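DUF4595 domain-containing protein (Bacteroides vulgatus, PDB 3TZG) is of unknown function but folds as a porin-like beta barrel, related to membrane beta-barrel proteins. Local coordinates at residues 47-52 against 189-194; 66-69 against 74-77; 109-114 against 118-123; 141-146 against 177-182; 205-208 against 213-216. One frame throughout, in Å; residues are numbered along the deposited sequence.

Interaction 1. Residues 47-52 against 189-194; sequences DQITIG and LNLGQL
Leu189 reaches across to Ile51 tip to tip, one methyl of each making the contact, with CD1 of Leu189 3.8 Å from CD1 of Ile51. Asn190, next along, faces elsewhere: it is the first residue after helix 181-188 to leave helical angles, and its positive phi (52°) closes the helix in a Schellman motif. Asn190 also starts a type I beta turn, closed by the bond from Gln193 N to Asn190 O (3.0 Å). Within this turn Leu191 points toward strand 48-51, one of the antiparallel strands of the porin-like barrel. Here the side chains cross at a slant, and Leu191 CD2 lies 3.8 Å from Ile49 CD1. Each isoleucine holds CG1 beside its backbone N and then runs on extended, which carries both CD1 methyls off the strand toward the loop. No hydrogen bond joins the two segments. Leu191 also packs on Phe68 of the adjoining strand and on Tyr186 of the helix. Past Gly192 and Gln193, Leu194 N bonds back to Asn190 OD1 at 2.9 Å, approaching tilted 29° from the plane of the amide carbonyl.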
# COMPACT_ATOMS: atom_id res chain seq x y z
N ASP A 47 -20.84 7.27 3.96
CA ASP A 47 -19.57 7.34 4.68
C ASP A 47 -18.67 6.11 4.40
O ASP A 47 -17.64 5.95 5.06
CB ASP A 47 -19.83 7.47 6.19
CG ASP A 47 -20.26 8.86 6.61
OD1 ASP A 47 -19.44 9.81 6.47
OD2 ASP A 47 -21.39 9.00 7.13
N GLN A 48 -19.04 5.27 3.41
CA GLN A 48 -18.27 4.07 3.08
C GLN A 48 -17.70 4.06 1.66
O GLN A 48 -18.27 4.65 0.73
CB GLN A 48 -19.13 2.81 3.23
CG GLN A 48 -19.65 2.56 4.64
CD GLN A 48 -20.38 1.25 4.74
OE1 GLN A 48 -20.72 0.61 3.74
NE2 GLN A 48 -20.66 0.84 5.96
N ILE A 49 -16.56 3.35 1.52
CA ILE A 49 -15.85 3.06 0.28
C ILE A 49 -15.68 1.56 0.26
O ILE A 49 -15.16 1.00 1.23
CB ILE A 49 -14.51 3.83 0.12
CG1 ILE A 49 -14.70 5.36 0.28
CG2 ILE A 49 -13.83 3.48 -1.23
CD1 ILE A 49 -13.45 6.14 0.32
N THR A 50 -16.18 0.89 -0.78
CA THR A 50 -16.06 -0.56 -0.88
C THR A 50 -15.31 -0.88 -2.12
O THR A 50 -15.69 -0.43 -3.20
CB THR A 50 -17.44 -1.26 -0.85
OG1 THR A 50 -18.13 -0.91 0.35
CG2 THR A 50 -17.33 -2.79 -0.94
N ILE A 51 -14.23 -1.66 -1.96
CA ILE A 51 -13.38 -2.11 -3.07
C ILE A 51 -13.62 -3.63 -3.28
O ILE A 51 -13.47 -4.38 -2.33
CB ILE A 51 -11.90 -1.74 -2.79
CG1 ILE A 51 -11.72 -0.19 -2.86
CG2 ILE A 51 -10.98 -2.44 -3.78
CD1 ILE A 51 -10.44 0.42 -2.27
N GLY A 52 -14.05 -4.03 -4.49
CA GLY A 52 -14.36 -5.41 -4.87
C GLY A 52 -13.22 -6.43 -4.84
O GLY A 52 -12.25 -6.27 -4.08
N LEU A 189 -5.22 5.64 -2.62
CA LEU A 189 -6.39 6.52 -2.75
C LEU A 189 -6.36 7.64 -1.69
O LEU A 189 -7.32 8.42 -1.61
CB LEU A 189 -7.70 5.70 -2.61
CG LEU A 189 -7.85 4.40 -3.44
CD1 LEU A 189 -9.26 3.88 -3.35
CD2 LEU A 189 -7.47 4.58 -4.92
N ASN A 190 -5.25 7.73 -0.91
CA ASN A 190 -4.99 8.74 0.13
C ASN A 190 -6.16 8.83 1.14
O ASN A 190 -6.64 9.94 1.47
CB ASN A 190 -4.70 10.13 -0.49
CG ASN A 190 -4.01 11.09 0.46
OD1 ASN A 190 -3.16 10.70 1.28
ND2 ASN A 190 -4.35 12.36 0.36
N LEU A 191 -6.61 7.66 1.65
CA LEU A 191 -7.73 7.63 2.59
C LEU A 191 -7.29 8.16 3.98
O LEU A 191 -8.14 8.52 4.80
CB LEU A 191 -8.35 6.23 2.71
CG LEU A 191 -8.80 5.54 1.42
CD1 LEU A 191 -9.53 4.25 1.73
CD2 LEU A 191 -9.70 6.42 0.57
N GLY A 192 -5.97 8.26 4.19
CA GLY A 192 -5.41 8.81 5.42
C GLY A 192 -5.31 10.33 5.36
O GLY A 192 -4.94 10.97 6.35
N GLN A 193 -5.61 10.92 4.16
CA GLN A 193 -5.60 12.35 3.85
C GLN A 193 -4.21 12.94 4.25
O GLN A 193 -4.10 13.93 4.97
CB GLN A 193 -6.77 13.02 4.57
CG GLN A 193 -7.29 14.31 3.99
CD GLN A 193 -8.43 14.84 4.85
OE1 GLN A 193 -8.35 14.93 6.10
NE2 GLN A 193 -9.54 15.19 4.21
N LEU A 194 -3.15 12.30 3.73
CA LEU A 194 -1.74 12.64 3.93
C LEU A 194 -1.39 14.03 3.39
O LEU A 194 -1.78 14.40 2.28
CB LEU A 194 -0.87 11.59 3.23
CG LEU A 194 -0.54 10.29 3.95
CD1 LEU A 194 -1.76 9.59 4.54
CD2 LEU A 194 0.21 9.37 3.01

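Interaction 2. Residues 66-69 against 74-77; sequences VTFQ and KARE
Gln69 holds the two strands together through both of its backbone polar atoms. Its N-H gives a nearly straight bond to Glu77 O, 2.8 Å from Gln69 N, and its carbonyl accepts one from the backbone of Arg76, with Arg76 N 2.8 Å from Gln69 O. Both bonds run close to the axis of the acceptor carbonyl. Because Gln69 O is met by Arg76 and Gln69 N by Glu77, two successive residues serve one residue opposite, a pattern consistent with a classic beta bulge. The same carbonyl receives a CA-H...O contact from Ala75, whose CA is 3.4 Å from Gln69 O. The axes of the short strand segments make an angle of 109°, so the strands cross steeply here although both bonds stay short and straight.

Side-chain contact is lighter. Gln69 CB meets Glu77 CG at 3.6 Å. Glu77 has its CG lodged between backbone N and carbonyl carbon (chi1 54°) and runs on extended from there. On the Phe68 side, Ala75 CB approaches the ring obliquely at CD1, 4.2 Å away, while Val66 CG2 covers one ring face, toward the rim. Lys74 CB lies over one face of the Arg76 guanidinium group; NE of this group bonds to Gly71 O.

Further out, Ala75 packs on Leu191, and Phe68 and Ala75 both meet Tyr186 of helix 181-188, whereas Arg76 pairs by its backbone with Tyr99, in the strand 90-102 next to 74-85 in the barrel.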
# COMPACT_ATOMS: atom_id res chain seq x y z
N VAL A 66 -12.87 -5.15 0.60
CA VAL A 66 -12.57 -4.31 1.75
C VAL A 66 -13.62 -3.17 1.79
O VAL A 66 -13.96 -2.60 0.75
CB VAL A 66 -11.10 -3.77 1.79
CG1 VAL A 66 -10.70 -3.04 0.51
CG2 VAL A 66 -10.86 -2.89 3.02
N THR A 67 -14.15 -2.87 2.97
CA THR A 67 -15.06 -1.76 3.15
C THR A 67 -14.39 -0.84 4.16
O THR A 67 -13.97 -1.29 5.22
CB THR A 67 -16.48 -2.23 3.56
OG1 THR A 67 -16.95 -3.18 2.60
CG2 THR A 67 -17.48 -1.06 3.68
N PHE A 68 -14.20 0.43 3.78
CA PHE A 68 -13.60 1.46 4.64
C PHE A 68 -14.66 2.36 5.21
O PHE A 68 -15.56 2.79 4.47
CB PHE A 68 -12.59 2.32 3.88
CG PHE A 68 -11.36 1.63 3.37
CD1 PHE A 68 -10.21 1.57 4.15
CD2 PHE A 68 -11.31 1.12 2.08
CE1 PHE A 68 -9.05 0.96 3.67
CE2 PHE A 68 -10.15 0.52 1.59
CZ PHE A 68 -9.04 0.43 2.40
N GLN A 69 -14.55 2.67 6.49
CA GLN A 69 -15.46 3.60 7.16
C GLN A 69 -14.76 4.93 7.24
O GLN A 69 -13.68 5.03 7.83
CB GLN A 69 -15.89 3.07 8.53
CG GLN A 69 -17.25 3.57 8.99
CD GLN A 69 -18.37 2.99 8.15
OE1 GLN A 69 -18.32 1.82 7.71
NE2 GLN A 69 -19.40 3.80 7.93
N LYS A 74 -11.34 11.08 6.81
CA LYS A 74 -10.30 10.03 6.85
C LYS A 74 -10.86 8.66 7.14
O LYS A 74 -11.81 8.55 7.92
CB LYS A 74 -9.26 10.32 7.94
CG LYS A 74 -8.54 11.65 7.89
CD LYS A 74 -7.67 11.77 9.11
CE LYS A 74 -6.86 13.03 9.12
NZ LYS A 74 -6.03 13.11 10.34
N ALA A 75 -10.23 7.60 6.61
CA ALA A 75 -10.63 6.25 7.00
C ALA A 75 -10.34 6.07 8.50
O ALA A 75 -9.27 6.45 8.98
CB ALA A 75 -9.90 5.19 6.17
N ARG A 76 -11.35 5.60 9.25
CA ARG A 76 -11.23 5.44 10.68
C ARG A 76 -11.06 3.96 11.06
O ARG A 76 -10.44 3.66 12.09
CB ARG A 76 -12.45 6.04 11.38
CG ARG A 76 -12.59 7.53 11.11
CD ARG A 76 -11.41 8.32 11.62
NE ARG A 76 -11.46 9.71 11.19
CZ ARG A 76 -10.61 10.64 11.59
NH1 ARG A 76 -9.62 10.34 12.43
NH2 ARG A 76 -10.74 11.89 11.16
N GLU A 77 -11.58 3.06 10.21
CA GLU A 77 -11.57 1.61 10.39
C GLU A 77 -11.97 0.91 9.09
O GLU A 77 -12.62 1.53 8.25
CB GLU A 77 -12.54 1.22 11.52
CG GLU A 77 -13.91 1.79 11.30
CD GLU A 77 -14.90 1.59 12.41
OE1 GLU A 77 -15.46 0.47 12.50
OE2 GLU A 77 -15.23 2.59 13.08

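Interaction 3. Residues 109-114 against 118-123; sequences NSDYRA and YRFLKK
Tyr112 faces both Leu121 and Lys122 across the antiparallel hairpin of strands 105-114 and 120-130, a classic beta bulge near the turn end of two neighbouring barrel strands. Tyr112 N bonds to Lys122 O at 2.8 Å, and Tyr112 O accepts Leu121 N, also at 2.8 Å, together with a weaker bond from Lys122 N. Beyond the bulge the ladder resumes with Ala114 N bonding to Arg119 O at 2.8 Å.

The side chains separate onto two faces. On one, Tyr112 and Lys122 run alongside each other, Lys122 CB 3.8 Å from Tyr112 CD2, and both polar ends find partners further on: Tyr112 OH bonds to Asp179, and Lys122 NZ forms a salt bridge with Glu145. The opposite face carries Asp111, Arg113, Phe120 and Lys123. Asp111 sets OD1 at the edge of the Phe120 ring, near CE1, with carboxylate and ring planes 54° apart; the methylene CG of Lys123 lies 3.5 Å from Asp111 OD1. Phe120 reaches this place with its CG anti to the backbone N (chi1 176°), which lays the ring back along its own strand, one face over Lys122 N. Cutting Phe120 down to an alanine removes the ring edge beside Asp111, which would probably leave that carboxylate freer to turn.

Leu121 packs toward the strand end, CD1 lying 4.1 Å from Ala114 CB. Arg119, bent at chi3, brings one face of its guanidinium group over the same methyl, NH2 standing 3.8 Å from Ala114 CB.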
# COMPACT_ATOMS: atom_id res chain seq x y z
N ASN A 109 -3.65 -0.92 13.01
CA ASN A 109 -3.71 -2.16 13.79
C ASN A 109 -4.74 -3.08 13.17
O ASN A 109 -5.90 -2.68 13.02
CB ASN A 109 -4.02 -1.90 15.26
CG ASN A 109 -3.03 -0.95 15.91
OD1 ASN A 109 -1.95 -1.34 16.34
ND2 ASN A 109 -3.36 0.34 15.93
N SER A 110 -4.29 -4.30 12.76
CA SER A 110 -5.13 -5.31 12.11
C SER A 110 -5.17 -6.62 12.85
O SER A 110 -4.16 -7.07 13.39
CB SER A 110 -4.64 -5.59 10.70
OG SER A 110 -4.72 -4.44 9.87
N ASP A 111 -6.35 -7.23 12.87
CA ASP A 111 -6.57 -8.54 13.45
C ASP A 111 -7.18 -9.43 12.42
O ASP A 111 -8.17 -9.06 11.78
CB ASP A 111 -7.42 -8.49 14.72
CG ASP A 111 -6.59 -8.18 15.92
OD1 ASP A 111 -5.86 -9.08 16.37
OD2 ASP A 111 -6.61 -7.01 16.38
N TYR A 112 -6.52 -10.57 12.22
CA TYR A 112 -6.90 -11.61 11.28
C TYR A 112 -7.48 -12.80 12.00
O TYR A 112 -6.81 -13.39 12.84
CB TYR A 112 -5.69 -12.06 10.48
CG TYR A 112 -5.18 -11.06 9.47
CD1 TYR A 112 -5.65 -11.08 8.15
CD2 TYR A 112 -4.12 -10.22 9.77
CE1 TYR A 112 -5.11 -10.24 7.18
CE2 TYR A 112 -3.56 -9.38 8.80
CZ TYR A 112 -4.07 -9.39 7.51
OH TYR A 112 -3.53 -8.56 6.56
N ARG A 113 -8.73 -13.16 11.67
CA ARG A 113 -9.46 -14.33 12.18
C ARG A 113 -9.98 -15.18 11.02
O ARG A 113 -10.33 -14.65 9.97
CB ARG A 113 -10.62 -13.90 13.08
CG ARG A 113 -10.29 -13.48 14.50
CD ARG A 113 -11.51 -12.74 14.97
NE ARG A 113 -11.46 -12.08 16.26
CZ ARG A 113 -12.54 -11.62 16.89
NH1 ARG A 113 -13.75 -11.80 16.37
NH2 ARG A 113 -12.43 -11.02 18.06
N ALA A 114 -10.07 -16.50 11.21
CA ALA A 114 -10.63 -17.39 10.20
C ALA A 114 -12.13 -17.14 10.09
O ALA A 114 -12.78 -16.94 11.12
CB ALA A 114 -10.34 -18.83 10.56
N TYR A 118 -13.78 -18.38 13.58
CA TYR A 118 -13.33 -17.15 14.27
C TYR A 118 -11.94 -17.31 14.93
O TYR A 118 -11.52 -16.44 15.69
CB TYR A 118 -14.35 -16.68 15.35
CG TYR A 118 -15.68 -16.21 14.80
CD1 TYR A 118 -15.83 -14.92 14.29
CD2 TYR A 118 -16.81 -17.02 14.87
CE1 TYR A 118 -17.05 -14.47 13.79
CE2 TYR A 118 -18.05 -16.58 14.39
CZ TYR A 118 -18.16 -15.30 13.84
OH TYR A 118 -19.34 -14.82 13.34
N ARG A 119 -11.24 -18.43 14.65
CA ARG A 119 -9.91 -18.73 15.18
C ARG A 119 -8.96 -17.61 14.83
O ARG A 119 -8.92 -17.18 13.68
CB ARG A 119 -9.44 -20.08 14.60
CG ARG A 119 -7.93 -20.36 14.52
CD ARG A 119 -7.70 -21.76 13.97
NE ARG A 119 -8.42 -22.00 12.71
CZ ARG A 119 -7.86 -22.03 11.50
NH1 ARG A 119 -6.55 -21.90 11.35
NH2 ARG A 119 -8.61 -22.26 10.43
N PHE A 120 -8.25 -17.09 15.84
CA PHE A 120 -7.27 -16.03 15.68
C PHE A 120 -6.08 -16.54 14.87
O PHE A 120 -5.51 -17.59 15.19
CB PHE A 120 -6.82 -15.49 17.04
CG PHE A 120 -5.73 -14.45 16.93
CD1 PHE A 120 -6.04 -13.13 16.57
CD2 PHE A 120 -4.40 -14.79 17.13
CE1 PHE A 120 -5.04 -12.18 16.42
CE2 PHE A 120 -3.39 -13.83 16.99
CZ PHE A 120 -3.72 -12.53 16.65
N LEU A 121 -5.67 -15.79 13.86
CA LEU A 121 -4.59 -16.21 12.98
C LEU A 121 -3.35 -15.31 13.03
O LEU A 121 -2.23 -15.83 12.93
CB LEU A 121 -5.09 -16.23 11.51
CG LEU A 121 -6.27 -17.15 11.16
CD1 LEU A 121 -6.86 -16.77 9.83
CD2 LEU A 121 -5.86 -18.58 11.13
N LYS A 122 -3.56 -13.97 13.08
CA LYS A 122 -2.48 -12.99 12.98
C LYS A 122 -2.87 -11.59 13.46
O LYS A 122 -4.00 -11.13 13.25
CB LYS A 122 -2.09 -12.90 11.49
CG LYS A 122 -0.71 -12.39 11.18
CD LYS A 122 -0.53 -12.39 9.65
CE LYS A 122 0.68 -11.61 9.16
NZ LYS A 122 1.97 -12.15 9.66
N LYS A 123 -1.90 -10.89 14.07
CA LYS A 123 -2.00 -9.49 14.49
C LYS A 123 -0.87 -8.71 13.83
O LYS A 123 0.28 -9.16 13.87
CB LYS A 123 -1.97 -9.35 16.02
CG LYS A 123 -2.49 -8.02 16.53
CD LYS A 123 -2.35 -7.90 18.02
CE LYS A 123 -2.96 -6.59 18.50
NZ LYS A 123 -2.74 -6.35 19.97

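Interaction 4. Residues 141-146 against 177-182; sequences TVFTEA and DYDGVD
Thr141 and Asp177 make the closer part of a sparse contact, in which no direct hydrogen bond passes between the segments. Thr141 OG1 is 3.7 Å from Asp177 OD2, and a water fills the role of intermediary, 2.7 Å from Thr141 OG1 and donating to Asp177 OD2 at 3.1 Å. Thr141 turns OG1 beside its backbone N (chi1 -39°), on the side from which this water approaches. The aspartate is anchored from other directions: its backbone N and O meet Tyr157 OH and Tyr128 OH, and OD1 has a weak bond to Thr155.

The second touch is looser. Phe143 presents the edge of its ring, near the ring plane, to Asp179 OD1, with CE2 of Phe143 4.4 Å from that oxygen. The other carboxylate oxygen, OD2, is held by Tyr112. Gly180, at the N-cap position with phi 88°, then turns the chain into the helix.

Strand 136-145 lies between strands 120-130 and 150-158, and its Thr141 and Phe143 both pack on Val124 of the former. The contact thus joins this part of the barrel wall to the chain leading into helix 181-188.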
# COMPACT_ATOMS: atom_id res chain seq x y z
N THR A 141 6.73 -2.13 11.97
CA THR A 141 5.70 -3.15 11.92
C THR A 141 6.05 -4.28 12.83
O THR A 141 7.18 -4.75 12.83
CB THR A 141 5.46 -3.67 10.51
OG1 THR A 141 5.53 -2.62 9.55
CG2 THR A 141 4.14 -4.36 10.38
N VAL A 142 5.06 -4.73 13.62
CA VAL A 142 5.16 -5.85 14.53
C VAL A 142 4.12 -6.86 14.11
O VAL A 142 2.94 -6.52 14.03
CB VAL A 142 5.02 -5.45 16.02
CG1 VAL A 142 5.10 -6.68 16.93
CG2 VAL A 142 6.07 -4.42 16.40
N PHE A 143 4.57 -8.11 13.86
CA PHE A 143 3.72 -9.24 13.47
C PHE A 143 3.63 -10.24 14.59
O PHE A 143 4.66 -10.78 15.01
CB PHE A 143 4.27 -9.92 12.21
CG PHE A 143 4.37 -9.05 10.98
CD1 PHE A 143 5.48 -8.24 10.76
CD2 PHE A 143 3.34 -9.04 10.03
CE1 PHE A 143 5.57 -7.44 9.62
CE2 PHE A 143 3.42 -8.23 8.89
CZ PHE A 143 4.54 -7.44 8.69
N THR A 144 2.42 -10.46 15.11
CA THR A 144 2.19 -11.47 16.14
C THR A 144 1.43 -12.63 15.49
O THR A 144 0.38 -12.41 14.88
CB THR A 144 1.50 -10.92 17.38
OG1 THR A 144 2.29 -9.86 17.91
CG2 THR A 144 1.34 -11.97 18.46
N GLU A 145 2.01 -13.83 15.57
CA GLU A 145 1.43 -15.04 15.00
C GLU A 145 0.55 -15.71 16.04
O GLU A 145 0.65 -15.36 17.22
CB GLU A 145 2.53 -15.97 14.48
CG GLU A 145 3.25 -15.45 13.24
CD GLU A 145 2.45 -15.40 11.96
OE1 GLU A 145 1.58 -16.28 11.76
OE2 GLU A 145 2.72 -14.51 11.12
N ALA A 146 -0.33 -16.64 15.61
CA ALA A 146 -1.29 -17.37 16.45
C ALA A 146 -0.63 -18.01 17.69
O ALA A 146 -1.22 -17.97 18.79
CB ALA A 146 -1.97 -18.44 15.62
N ASP A 177 5.96 0.28 2.61
CA ASP A 177 5.72 -0.89 3.46
C ASP A 177 4.33 -0.88 4.03
O ASP A 177 4.02 0.01 4.81
CB ASP A 177 6.73 -0.82 4.62
CG ASP A 177 7.26 -2.14 5.10
OD1 ASP A 177 8.27 -2.62 4.52
OD2 ASP A 177 6.72 -2.68 6.08
N TYR A 178 3.50 -1.86 3.67
CA TYR A 178 2.13 -1.99 4.18
C TYR A 178 1.75 -3.49 4.31
O TYR A 178 2.41 -4.37 3.75
CB TYR A 178 1.12 -1.22 3.29
CG TYR A 178 1.16 -1.66 1.85
CD1 TYR A 178 0.53 -2.83 1.44
CD2 TYR A 178 1.87 -0.94 0.90
CE1 TYR A 178 0.66 -3.30 0.14
CE2 TYR A 178 1.96 -1.37 -0.41
CZ TYR A 178 1.35 -2.56 -0.80
OH TYR A 178 1.42 -3.00 -2.10
N ASP A 179 0.67 -3.77 5.06
CA ASP A 179 0.23 -5.15 5.22
C ASP A 179 -1.11 -5.35 4.46
O ASP A 179 -2.14 -4.83 4.88
CB ASP A 179 0.12 -5.48 6.72
CG ASP A 179 -0.70 -6.72 7.02
OD1 ASP A 179 -0.30 -7.83 6.56
OD2 ASP A 179 -1.78 -6.57 7.65
N GLY A 180 -1.05 -6.07 3.34
CA GLY A 180 -2.24 -6.38 2.55
C GLY A 180 -2.66 -5.39 1.49
O GLY A 180 -2.35 -4.20 1.58
N VAL A 181 -3.43 -5.89 0.50
CA VAL A 181 -3.91 -5.15 -0.67
C VAL A 181 -4.90 -4.02 -0.21
O VAL A 181 -4.98 -2.96 -0.86
CB VAL A 181 -4.54 -6.12 -1.72
CG1 VAL A 181 -5.26 -5.39 -2.84
CG2 VAL A 181 -3.45 -7.00 -2.32
N ASP A 182 -5.56 -4.21 0.95
CA ASP A 182 -6.43 -3.17 1.50
C ASP A 182 -5.58 -1.96 1.92
O ASP A 182 -5.98 -0.82 1.67
CB ASP A 182 -7.29 -3.70 2.66
CG ASP A 182 -6.53 -4.37 3.77
OD1 ASP A 182 -5.81 -5.37 3.49
OD2 ASP A 182 -6.72 -3.96 4.94
O HOH W 1 8.00 -1.91 8.75

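Interaction 5. Residues 205-208 against 213-216; sequences GYCM and STYN
The short strand segments 205-208 and 213-216 run antiparallel, their axes at 172°, with Tyr206 and Tyr215 forming a hydrogen-bonded pair (Tyr206 N to Tyr215 O 2.7 Å, and a return bond from Tyr215 N to Tyr206 O), Met208 and Ser213 another, and Gly205 with Asn216 and Cys207 with Thr214 non-hydrogen-bonded ones. The last bond before the turn, from Ser213 N to Met208 O, is weak, at 3.4 Å.

The two tyrosines share a face of the hairpin but touch mainly at their roots, with Tyr206 CB 4.1 Å from Tyr215 CB. Their side chains cross at a slant: Tyr206 turns a ring edge to the carbonyl O of Tyr215, whereas Tyr215 has CG anti to its backbone N (chi1 -154°), which leads its ring away from Tyr206, to stack with that of Tyr235. On the same face Met208, a selenomethionine, bends at chi2 and chi3 and lies beside Ser213. The reverse face is thinner. Asn216 swings OD1 back to within 3.5 Å of Gly205 CA, and Cys207 SG lies 4.3 Å from Thr214 CG2. With no charged or hydrogen-bonded side-chain pair across it, this barrel hairpin depends mainly on its backbone bonds, supplemented by modest packing on the tyrosine face.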
# COMPACT_ATOMS: atom_id res chain seq x y z
N GLY A 205 15.74 1.10 3.19
CA GLY A 205 16.49 0.18 4.05
C GLY A 205 15.56 -0.55 5.02
O GLY A 205 14.65 0.06 5.61
N TYR A 206 15.80 -1.86 5.20
CA TYR A 206 15.04 -2.75 6.07
C TYR A 206 15.87 -3.36 7.16
O TYR A 206 16.87 -4.01 6.85
CB TYR A 206 14.45 -3.89 5.23
CG TYR A 206 13.54 -3.39 4.15
CD1 TYR A 206 12.19 -3.14 4.41
CD2 TYR A 206 14.00 -3.19 2.86
CE1 TYR A 206 11.34 -2.69 3.41
CE2 TYR A 206 13.17 -2.73 1.85
CZ TYR A 206 11.84 -2.46 2.13
OH TYR A 206 11.03 -1.97 1.14
N CYS A 207 15.44 -3.24 8.40
CA CYS A 207 16.15 -3.88 9.50
C CYS A 207 15.18 -4.83 10.20
O CYS A 207 14.30 -4.38 10.93
CB CYS A 207 16.76 -2.84 10.44
SG CYS A 207 17.61 -3.54 11.88
N MSE A 208 15.30 -6.12 9.93
CA MSE A 208 14.42 -7.13 10.51
C MSE A 208 14.90 -7.65 11.83
O MSE A 208 16.09 -7.95 12.01
CB MSE A 208 14.26 -8.33 9.59
CG MSE A 208 13.07 -8.23 8.68
SE MSE A 208 13.59 -7.39 7.02
CE MSE A 208 14.74 -8.78 6.17
N SER A 213 18.46 -9.72 10.32
CA SER A 213 18.66 -9.59 8.89
C SER A 213 18.40 -8.12 8.49
O SER A 213 17.68 -7.41 9.20
CB SER A 213 17.82 -10.58 8.09
OG SER A 213 16.42 -10.39 8.26
N THR A 214 19.05 -7.65 7.41
CA THR A 214 18.91 -6.29 6.87
C THR A 214 18.85 -6.36 5.38
O THR A 214 19.36 -7.32 4.80
CB THR A 214 20.05 -5.34 7.34
OG1 THR A 214 21.30 -5.80 6.86
CG2 THR A 214 20.12 -5.19 8.86
N TYR A 215 18.26 -5.37 4.72
CA TYR A 215 18.13 -5.34 3.25
C TYR A 215 18.07 -3.91 2.79
O TYR A 215 17.35 -3.13 3.40
CB TYR A 215 16.85 -6.10 2.83
CG TYR A 215 16.88 -6.69 1.44
CD1 TYR A 215 17.64 -7.81 1.15
CD2 TYR A 215 16.06 -6.19 0.43
CE1 TYR A 215 17.69 -8.34 -0.14
CE2 TYR A 215 16.07 -6.73 -0.86
CZ TYR A 215 16.90 -7.81 -1.14
OH TYR A 215 16.92 -8.39 -2.39
N ASN A 216 18.85 -3.53 1.77
CA ASN A 216 18.86 -2.18 1.21
C ASN A 216 18.63 -2.21 -0.29
O ASN A 216 19.29 -2.95 -1.02
CB ASN A 216 20.17 -1.45 1.53
CG ASN A 216 20.30 -1.15 2.99
OD1 ASN A 216 19.91 -0.10 3.51
ND2 ASN A 216 20.76 -2.09 3.71

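In the fold
Interactions 2, 3 and 5 close three separate hairpins of the barrel through backbone bonds; interactions 1 and 4 instead tie the wall to the segments flanking helix 181-188. Interactions 1 and 2 share an apolar, partly buried patch, where strands 48-51 and 63-71 pair through backbone bonds. Helix residue Asp182 also touches Phe68 and Val66, joining interaction 4 to interaction 2. Interactions 3 and 4 meet across neighbouring strands, where the backbones of Lys123 and Thr144 pair and charged and polar groups mix with aromatic ones. Interaction 5 is a surface contact, on the opposite side of the chain's centre from interactions 1 and 2, yet Tyr206 reaches Asp177 of interaction 4.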